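PDB 5T8V: sister chromatid cohesion protein from Chaetomium thermophilum, which probably helps load cohesin onto chromatin, this chain being the C-terminal, HEAT-repeat part of the Scc2 loader. Local coordinates for residues I347-E350 with A351-A354; A360-D363 with L364-I367. All coordinates share one frame; numbering follows the deposited sequence.

Overall arrangement
Both contacts are local and lie in series along one part of the chain. Interaction 1 is the N-terminal cap of the short helix 350-355. Interaction 2 is two successive turns near the start of the long helix 357-391. Their centres are about 13 Å apart, and they touch: I347 CD1 lies 3.7 Å from D363 OD2. Each is partly buried, and both pack on helix 556-574; interaction 2 also meets helix 527-550. The chemistry follows the place. At the cap a serine hydroxyl and a weak backbone bond meet the first turn, and E350 bridges to R568. Regular backbone bonds, one threonine hydroxyl and a long salt bridge run along the other helix.

Interaction 1: I347-E350 with A351-A354; sequences IQSE and AQGA
S349 and Q352 meet where the chain turns into helix 350-355. S349 is the N-cap, and its OG accepts a hydrogen bond from Q352 N at 3.3 Å with an N-H...O angle of 148°. With chi1 at 57°, OG points toward Q352 N. A second polar link is backbone only: G353 N gives a weak bond to S349 O at 3.4 Å.

Van der Waals contacts lie beside the cap. I347 and Q352 pass at an angle to each other. I347 CG1 is 3.8 Å from Q352 NE2 and 4.1 Å from Q352 CG, the latter a carbon-carbon contact. The other branch, I347 CG2, comes to 3.8 Å from G353 N. With CG anti to the backbone N (chi1 -174°) and an extended chain, Q352 carries its amide alongside I347 CA and CG1. That amide is held from outside, since NE2 bonds to Q356 OE1. I347 also touches Y567 of helix 556-574 and T359 of helix 357-391.

Charge comes in through E350. Its side chain is extended, and its OE2 forms a salt bridge with R568 NH2.

The first helical turn thus has Q352 N satisfied by a side chain, while G353 N makes a weak bond to S349 O. The cap probably fixes where this helix begins, and I347 packs between the cap and the side chains of Y567 and T359.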
ATOM      1  N   ILE A 347      29.737  34.108  37.459  1.00 73.13           N
ATOM      2  CA  ILE A 347      28.670  34.240  38.443  1.00 72.99           C
ATOM      3  C   ILE A 347      28.933  33.269  39.584  1.00 72.92           C
ATOM      4  O   ILE A 347      29.431  32.158  39.368  1.00 71.48           O
ATOM      5  CB  ILE A 347      27.284  33.978  37.818  1.00 70.52           C
ATOM      6  CG1 ILE A 347      26.955  35.046  36.773  1.00 71.72           C
ATOM      7  CG2 ILE A 347      26.198  33.951  38.891  1.00 70.32           C
ATOM      8  CD1 ILE A 347      27.520  34.763  35.402  1.00 71.55           C
ATOM      9  N   GLN A 348      28.597  33.695  40.806  1.00 73.28           N
ATOM     10  CA  GLN A 348      28.658  32.812  41.965  1.00 73.31           C
ATOM     11  C   GLN A 348      27.438  32.964  42.866  1.00 74.16           C
ATOM     12  O   GLN A 348      27.437  32.418  43.976  1.00 73.93           O
ATOM     13  CB  GLN A 348      29.935  33.065  42.781  1.00 75.65           C
ATOM     14  CG  GLN A 348      31.225  32.678  42.068  1.00 74.97           C
ATOM     15  CD  GLN A 348      31.698  33.730  41.083  1.00 75.38           C
ATOM     16  OE1 GLN A 348      31.123  34.815  40.990  1.00 76.27           O
ATOM     17  NE2 GLN A 348      32.751  33.411  40.340  1.00 74.69           N
ATOM     18  N   SER A 349      26.404  33.679  42.426  1.00 73.00           N
ATOM     19  CA  SER A 349      25.207  33.901  43.224  1.00 74.69           C
ATOM     20  C   SER A 349      23.984  33.768  42.333  1.00 72.27           C
ATOM     21  O   SER A 349      24.012  34.166  41.165  1.00 71.65           O
ATOM     22  CB  SER A 349      25.230  35.285  43.888  1.00 78.38           C
ATOM     23  OG  SER A 349      25.370  36.311  42.919  1.00 78.95           O
ATOM     24  N   GLU A 350      22.906  33.208  42.888  1.00 59.43           N
ATOM     25  CA  GLU A 350      21.692  33.018  42.102  1.00 57.36           C
ATOM     26  C   GLU A 350      21.102  34.347  41.651  1.00 57.53           C
ATOM     27  O   GLU A 350      20.420  34.404  40.622  1.00 55.59           O
ATOM     28  CB  GLU A 350      20.659  32.229  42.906  1.00 57.84           C
ATOM     29  CG  GLU A 350      19.304  32.122  42.217  1.00 57.46           C
ATOM     30  CD  GLU A 350      18.426  31.035  42.806  1.00 56.76           C
ATOM     31  OE1 GLU A 350      18.959  30.143  43.502  1.00 56.62           O
ATOM     32  OE2 GLU A 350      17.199  31.071  42.573  1.00 56.68           O
ATOM     33  N   ALA A 351      21.350  35.422  42.402  1.00 67.13           N
ATOM     34  CA  ALA A 351      20.817  36.726  42.024  1.00 68.35           C
ATOM     35  C   ALA A 351      21.605  37.336  40.874  1.00 67.16           C
ATOM     36  O   ALA A 351      21.016  37.908  39.951  1.00 67.14           O
ATOM     37  CB  ALA A 351      20.820  37.665  43.230  1.00 71.54           C
ATOM     38  N   GLN A 352      22.934  37.224  40.910  1.00 68.24           N
ATOM     39  CA  GLN A 352      23.754  37.770  39.835  1.00 69.01           C
ATOM     40  C   GLN A 352      23.447  37.113  38.497  1.00 66.21           C
ATOM     41  O   GLN A 352      23.695  37.720  37.450  1.00 66.84           O
ATOM     42  CB  GLN A 352      25.238  37.605  40.172  1.00 70.52           C
ATOM     43  CG  GLN A 352      26.184  38.273  39.180  1.00 73.11           C
ATOM     44  CD  GLN A 352      27.640  37.924  39.433  1.00 74.45           C
ATOM     45  OE1 GLN A 352      28.010  37.500  40.528  1.00 75.29           O
ATOM     46  NE2 GLN A 352      28.473  38.096  38.412  1.00 73.86           N
ATOM     47  N   GLY A 353      22.910  35.890  38.507  1.00 50.55           N
ATOM     48  CA  GLY A 353      22.579  35.219  37.264  1.00 47.00           C
ATOM     49  C   GLY A 353      21.276  35.684  36.654  1.00 45.57           C
ATOM     50  O   GLY A 353      21.089  35.579  35.438  1.00 43.82           O
ATOM     51  N   ALA A 354      20.359  36.199  37.475  1.00 51.74           N
ATOM     52  CA  ALA A 354      19.092  36.690  36.946  1.00 51.32           C
ATOM     53  C   ALA A 354      19.263  38.023  36.228  1.00 53.26           C
ATOM     54  O   ALA A 354      18.532  38.307  35.272  1.00 53.65           O
ATOM     55  CB  ALA A 354      18.069  36.821  38.072  1.00 51.78           C
TER

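Interaction 2: A360-D363 with L364-I367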
ATOM      1  N   ALA A 360      25.151  33.900  32.537  1.00 29.89           N
ATOM      2  CA  ALA A 360      24.760  32.629  33.136  1.00 27.84           C
ATOM      3  C   ALA A 360      24.506  31.583  32.058  1.00 25.78           C
ATOM      4  O   ALA A 360      24.977  30.441  32.152  1.00 24.34           O
ATOM      5  CB  ALA A 360      23.519  32.826  34.007  1.00 28.00           C
ATOM      6  N   ILE A 361      23.769  31.965  31.015  1.00 25.80           N
ATOM      7  CA  ILE A 361      23.499  31.050  29.911  1.00 24.11           C
ATOM      8  C   ILE A 361      24.798  30.603  29.260  1.00 23.90           C
ATOM      9  O   ILE A 361      24.960  29.429  28.913  1.00 22.28           O
ATOM     10  CB  ILE A 361      22.557  31.716  28.892  1.00 24.66           C
ATOM     11  CG1 ILE A 361      21.165  31.909  29.505  1.00 24.61           C
ATOM     12  CG2 ILE A 361      22.487  30.903  27.591  1.00 23.35           C
ATOM     13  CD1 ILE A 361      20.344  30.634  29.642  1.00 22.54           C
ATOM     14  N   ARG A 362      25.742  31.527  29.073  1.00 34.27           N
ATOM     15  CA  ARG A 362      26.970  31.166  28.374  1.00 34.98           C
ATOM     16  C   ARG A 362      27.826  30.223  29.214  1.00 33.43           C
ATOM     17  O   ARG A 362      28.392  29.252  28.690  1.00 32.68           O
ATOM     18  CB  ARG A 362      27.744  32.434  28.001  1.00 39.06           C
ATOM     19  CG  ARG A 362      28.625  32.314  26.757  1.00 42.22           C
ATOM     20  CD  ARG A 362      27.863  31.738  25.567  1.00 40.75           C
ATOM     21  NE  ARG A 362      26.539  32.339  25.417  1.00 40.75           N
ATOM     22  CZ  ARG A 362      25.484  31.728  24.881  1.00 39.08           C
ATOM     23  NH1 ARG A 362      25.573  30.478  24.445  1.00 36.61           N
ATOM     24  NH2 ARG A 362      24.326  32.370  24.788  1.00 39.85           N
ATOM     25  N   ASP A 363      27.924  30.485  30.518  1.00 28.09           N
ATOM     26  CA  ASP A 363      28.575  29.546  31.425  1.00 27.25           C
ATOM     27  C   ASP A 363      27.948  28.162  31.313  1.00 24.96           C
ATOM     28  O   ASP A 363      28.644  27.160  31.090  1.00 24.29           O
ATOM     29  CB  ASP A 363      28.473  30.057  32.861  1.00 29.39           C
ATOM     30  CG  ASP A 363      29.329  31.281  33.110  1.00 34.17           C
ATOM     31  OD1 ASP A 363      29.926  31.805  32.146  1.00 36.29           O
ATOM     32  OD2 ASP A 363      29.397  31.725  34.277  1.00 36.27           O
ATOM     33  N   LEU A 364      26.622  28.092  31.463  1.00 21.77           N
ATOM     34  CA  LEU A 364      25.950  26.803  31.364  1.00 19.87           C
ATOM     35  C   LEU A 364      26.261  26.129  30.035  1.00 18.95           C
ATOM     36  O   LEU A 364      26.448  24.910  29.978  1.00 17.73           O
ATOM     37  CB  LEU A 364      24.441  26.971  31.535  1.00 19.46           C
ATOM     38  CG  LEU A 364      23.635  25.683  31.333  1.00 17.67           C
ATOM     39  CD1 LEU A 364      24.125  24.571  32.255  1.00 17.00           C
ATOM     40  CD2 LEU A 364      22.164  25.946  31.560  1.00 17.54           C
ATOM     41  N   ASP A 365      26.326  26.905  28.955  1.00 34.49           N
ATOM     42  CA  ASP A 365      26.639  26.329  27.653  1.00 35.75           C
ATOM     43  C   ASP A 365      28.020  25.688  27.665  1.00 37.27           C
ATOM     44  O   ASP A 365      28.192  24.543  27.224  1.00 37.61           O
ATOM     45  CB  ASP A 365      26.545  27.405  26.571  1.00 38.35           C
ATOM     46  CG  ASP A 365      26.833  26.867  25.185  1.00 41.54           C
ATOM     47  OD1 ASP A 365      25.999  26.098  24.662  1.00 41.38           O
ATOM     48  OD2 ASP A 365      27.885  27.221  24.613  1.00 45.39           O
ATOM     49  N   THR A 366      29.018  26.403  28.197  1.00 22.01           N
ATOM     50  CA  THR A 366      30.378  25.869  28.200  1.00 22.05           C
ATOM     51  C   THR A 366      30.480  24.609  29.051  1.00 20.85           C
ATOM     52  O   THR A 366      31.234  23.689  28.714  1.00 20.43           O
ATOM     53  CB  THR A 366      31.371  26.920  28.699  1.00 24.65           C
ATOM     54  OG1 THR A 366      31.050  27.286  30.047  1.00 26.07           O
ATOM     55  CG2 THR A 366      31.348  28.157  27.808  1.00 26.92           C
ATOM     56  N   ILE A 367      29.741  24.541  30.161  1.00 35.80           N
ATOM     57  CA  ILE A 367      29.864  23.356  31.007  1.00 35.25           C
ATOM     58  C   ILE A 367      29.063  22.181  30.450  1.00 33.13           C
ATOM     59  O   ILE A 367      29.479  21.025  30.588  1.00 33.20           O
ATOM     60  CB  ILE A 367      29.444  23.660  32.455  1.00 37.30           C
ATOM     61  CG1 ILE A 367      29.807  22.478  33.359  1.00 38.74           C
ATOM     62  CG2 ILE A 367      27.951  23.944  32.536  1.00 36.41           C
ATOM     63  CD1 ILE A 367      29.552  22.714  34.833  1.00 40.79           C
TER
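A360-D363 and L364-I367 are consecutive turns of one alpha helix, joined by the usual i to i+4 backbone bonds. L364 N donates to A360 O at 2.9 Å in a nearly straight bond. D365 N reaches I361 O, and T366 N reaches R362 O. I367 N closes the series on D363 O at 3.0 Å.

D363 O takes a second bond, from T366 OG1 at 2.6 Å. The chi1 of T366, 62°, turns the hydroxyl back toward the preceding turn. It meets the carbonyl at a C=O...O angle of 123°, more bent than the approach of I367 N. T366 CG2 rests beside the neighbouring carbonyl, 3.3 Å from R362 O.

These turns belong to helix 357-391 in the HEAT-repeat part of the loader, where helices stack side by side. I361 and L364 pack on helix 527-550, through Y548 and C545 among others. A360 and I367 meet helix 556-574.

R362 and D365 run alongside each other and point the same way. Bends at chi2 and chi3 fold R362 and bring its NH1 near D365. NH1 lies 4.0 Å from D365 OD2, a long salt bridge, with the carboxylate oxygen at the edge of the guanidinium and in its plane. The two flat groups are turned 60° apart. R362 NH2 has its stronger partner in D549 of helix 527-550.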